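Side-chain contact in DUF3299 domain-containing protein (PDB 4HSP), which is of unknown function but belongs to the DUF3299 family, whose members are grouped with the OB-fold proteins: residues 79-84 and 90-95. Sequence-based numbering, arbitrary orientation.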
ATOM      1  N   LEU A  79       1.666  -3.928  18.147  1.00 46.50           N
ATOM      2  CA  LEU A  79       0.696  -2.843  18.092  1.00 44.91           C
ATOM      3  C   LEU A  79       1.449  -1.611  18.527  1.00 48.99           C
ATOM      4  O   LEU A  79       2.094  -1.600  19.582  1.00 47.88           O
ATOM      5  CB  LEU A  79      -0.547  -3.103  18.972  1.00 45.12           C
ATOM      6  CG  LEU A  79      -1.698  -2.109  18.812  1.00 46.37           C
ATOM      7  CD1 LEU A  79      -2.323  -2.208  17.371  1.00 45.94           C
ATOM      8  CD2 LEU A  79      -2.739  -2.337  19.877  1.00 42.48           C
ATOM      9  N   VAL A  80       1.463  -0.614  17.651  1.00 45.58           N
ATOM     10  CA  VAL A  80       2.199   0.638  17.814  1.00 42.79           C
ATOM     11  C   VAL A  80       1.223   1.823  17.591  1.00 46.63           C
ATOM     12  O   VAL A  80       0.190   1.654  16.919  1.00 46.09           O
ATOM     13  CB  VAL A  80       3.408   0.666  16.823  1.00 44.40           C
ATOM     14  CG1 VAL A  80       4.479  -0.362  17.223  1.00 43.32           C
ATOM     15  CG2 VAL A  80       2.934   0.416  15.397  1.00 44.45           C
ATOM     16  N   PRO A  81       1.549   3.026  18.106  1.00 43.30           N
ATOM     17  CA  PRO A  81       0.612   4.156  17.967  1.00 43.68           C
ATOM     18  C   PRO A  81       0.697   4.890  16.620  1.00 51.08           C
ATOM     19  O   PRO A  81      -0.066   5.827  16.384  1.00 52.00           O
ATOM     20  CB  PRO A  81       1.010   5.101  19.126  1.00 43.54           C
ATOM     21  CG  PRO A  81       2.201   4.484  19.791  1.00 46.95           C
ATOM     22  CD  PRO A  81       2.726   3.410  18.920  1.00 43.49           C
ATOM     23  N   TYR A  82       1.651   4.532  15.770  1.00 48.45           N
ATOM     24  CA  TYR A  82       1.782   5.219  14.503  1.00 49.46           C
ATOM     25  C   TYR A  82       2.268   4.276  13.438  1.00 54.21           C
ATOM     26  O   TYR A  82       2.994   3.309  13.716  1.00 51.94           O
ATOM     27  CB  TYR A  82       2.672   6.486  14.587  1.00 50.94           C
ATOM     28  CG  TYR A  82       3.988   6.319  15.308  1.00 53.82           C
ATOM     29  CD1 TYR A  82       4.095   6.572  16.667  1.00 55.02           C
ATOM     30  CD2 TYR A  82       5.149   5.989  14.616  1.00 57.17           C
ATOM     31  CE1 TYR A  82       5.302   6.436  17.337  1.00 55.79           C
ATOM     32  CE2 TYR A  82       6.371   5.856  15.278  1.00 59.05           C
ATOM     33  CZ  TYR A  82       6.442   6.089  16.641  1.00 63.83           C
ATOM     34  OH  TYR A  82       7.629   5.969  17.329  1.00 67.53           O
ATOM     35  N   TYR A  83       1.803   4.541  12.209  1.00 53.14           N
ATOM     36  CA  TYR A  83       2.168   3.769  11.050  1.00 55.93           C
ATOM     37  C   TYR A  83       3.644   3.985  10.757  1.00 60.99           C
ATOM     38  O   TYR A  83       4.151   5.093  10.906  1.00 59.64           O
ATOM     39  CB  TYR A  83       1.283   4.176   9.862  1.00 60.07           C
ATOM     40  CG  TYR A  83       1.685   3.545   8.550  1.00 67.02           C
ATOM     41  CD1 TYR A  83       1.205   2.295   8.179  1.00 70.86           C
ATOM     42  CD2 TYR A  83       2.582   4.183   7.693  1.00 69.67           C
ATOM     43  CE1 TYR A  83       1.606   1.689   6.985  1.00 75.26           C
ATOM     44  CE2 TYR A  83       2.999   3.585   6.507  1.00 72.77           C
ATOM     45  CZ  TYR A  83       2.505   2.340   6.151  1.00 85.22           C
ATOM     46  OH  TYR A  83       2.890   1.774   4.954  1.00 93.13           O
ATOM     47  N   GLY A  84       4.306   2.922  10.340  1.00 61.15           N
ATOM     48  CA  GLY A  84       5.712   2.963   9.958  1.00 62.32           C
ATOM     49  C   GLY A  84       6.701   2.660  11.063  1.00 66.83           C
ATOM     50  O   GLY A  84       7.883   2.455  10.774  1.00 67.13           O
ATOM     51  N   PRO A  90      12.379   5.046  13.573  1.00 52.04           N
ATOM     52  CA  PRO A  90      12.788   4.154  14.683  1.00 51.00           C
ATOM     53  C   PRO A  90      11.631   3.598  15.522  1.00 52.47           C
ATOM     54  O   PRO A  90      10.584   4.233  15.625  1.00 50.74           O
ATOM     55  CB  PRO A  90      13.662   5.061  15.562  1.00 52.04           C
ATOM     56  CG  PRO A  90      14.195   6.075  14.636  1.00 57.06           C
ATOM     57  CD  PRO A  90      13.095   6.336  13.639  1.00 53.23           C
ATOM     58  N   PRO A  91      11.810   2.420  16.165  1.00 50.31           N
ATOM     59  CA  PRO A  91      10.741   1.887  17.032  1.00 49.94           C
ATOM     60  C   PRO A  91      10.338   2.846  18.164  1.00 55.58           C
ATOM     61  O   PRO A  91      11.209   3.564  18.692  1.00 56.78           O
ATOM     62  CB  PRO A  91      11.383   0.633  17.650  1.00 51.73           C
ATOM     63  CG  PRO A  91      12.483   0.283  16.780  1.00 56.56           C
ATOM     64  CD  PRO A  91      12.987   1.529  16.155  1.00 52.09           C
ATOM     65  N   PRO A  92       9.050   2.832  18.610  1.00 51.52           N
ATOM     66  CA  PRO A  92       8.660   3.656  19.780  1.00 49.21           C
ATOM     67  C   PRO A  92       9.298   3.131  21.078  1.00 53.19           C
ATOM     68  O   PRO A  92       9.821   2.008  21.058  1.00 53.42           O
ATOM     69  CB  PRO A  92       7.125   3.480  19.846  1.00 49.79           C
ATOM     70  CG  PRO A  92       6.726   2.809  18.606  1.00 55.95           C
ATOM     71  CD  PRO A  92       7.910   2.028  18.123  1.00 53.00           C
ATOM     72  N   PRO A  93       9.236   3.857  22.231  1.00 48.98           N
ATOM     73  CA  PRO A  93       9.708   3.259  23.506  1.00 48.75           C
ATOM     74  C   PRO A  93       8.911   1.987  23.828  1.00 50.55           C
ATOM     75  O   PRO A  93       7.783   1.844  23.342  1.00 48.50           O
ATOM     76  CB  PRO A  93       9.446   4.357  24.535  1.00 49.85           C
ATOM     77  CG  PRO A  93       9.299   5.589  23.746  1.00 53.93           C
ATOM     78  CD  PRO A  93       8.654   5.191  22.471  1.00 49.73           C
ATOM     79  N   SER A  94       9.491   1.056  24.613  1.00 46.56           N
ATOM     80  CA  SER A  94       8.874  -0.255  24.897  1.00 45.76           C
ATOM     81  C   SER A  94       7.534  -0.181  25.660  1.00 49.83           C
ATOM     82  O   SER A  94       6.826  -1.193  25.754  1.00 50.23           O
ATOM     83  CB  SER A  94       9.847  -1.157  25.646  1.00 46.95           C
ATOM     84  OG  SER A  94      10.299  -0.542  26.835  1.00 51.35           O
ATOM     85  N   ASN A  95       7.178   0.993  26.185  1.00 46.48           N
ATOM     86  CA  ASN A  95       5.917   1.183  26.907  1.00 46.26           C
ATOM     87  C   ASN A  95       4.891   1.852  25.978  1.00 48.39           C
ATOM     88  O   ASN A  95       3.826   2.278  26.423  1.00 48.00           O
ATOM     89  CB  ASN A  95       6.113   1.948  28.219  1.00 45.24           C
ATOM     90  CG  ASN A  95       6.708   3.327  28.111  1.00 58.81           C
ATOM     91  OD1 ASN A  95       7.066   3.801  27.031  1.00 47.41           O
ATOM     92  ND2 ASN A  95       6.867   3.994  29.254  1.00 48.62           N
TER
HETATM   93  O   HOH W   1       9.900   7.227  15.685  1.00 58.32           O
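Val80 and Pro92 mark the nearest approach of the two backbones, 7.4 Å between their CA atoms, where the chain leaves strand 73-80 and a proline run, residues 90-93, comes alongside without a direct hydrogen bond. The ring of Pro92 carries most of the contact. Its CG lies 4.1 Å from Val80 CG1 and meets Pro81 CD at the same separation. Tyr82 covers it from a third direction: phenol and proline ring run past each other in opposite senses, with Pro92 CG oblique to the aromatic plane and 3.8 Å from Tyr82 CZ, while the Tyr82 OH lies 3.5 Å from both CA and CG of Pro92. With chi1 at 47°, CG of Tyr82 sits between the backbone N and the carbonyl carbon, which swings the phenol across to Pro92. The contact joins the end of strand 73-80 to the loop that leads on to strand 98-102, its antiparallel neighbour in a curled, mixed sheet, consistent with the OB clan of this family. Water ties the hydroxyl to the proline run: it is 3.1 Å from Tyr82 OH and donates to Pro90 O over 3.1 Å, bridging a direct OH to O distance of 3.8 Å. Val80 also packs on Tyr62 and Val64 of strand 55-68, and Gln41 NE2 hydrogen-bonds to Pro92 O. Pro90 and Pro91 also pack on Tyr147 of the second subunit.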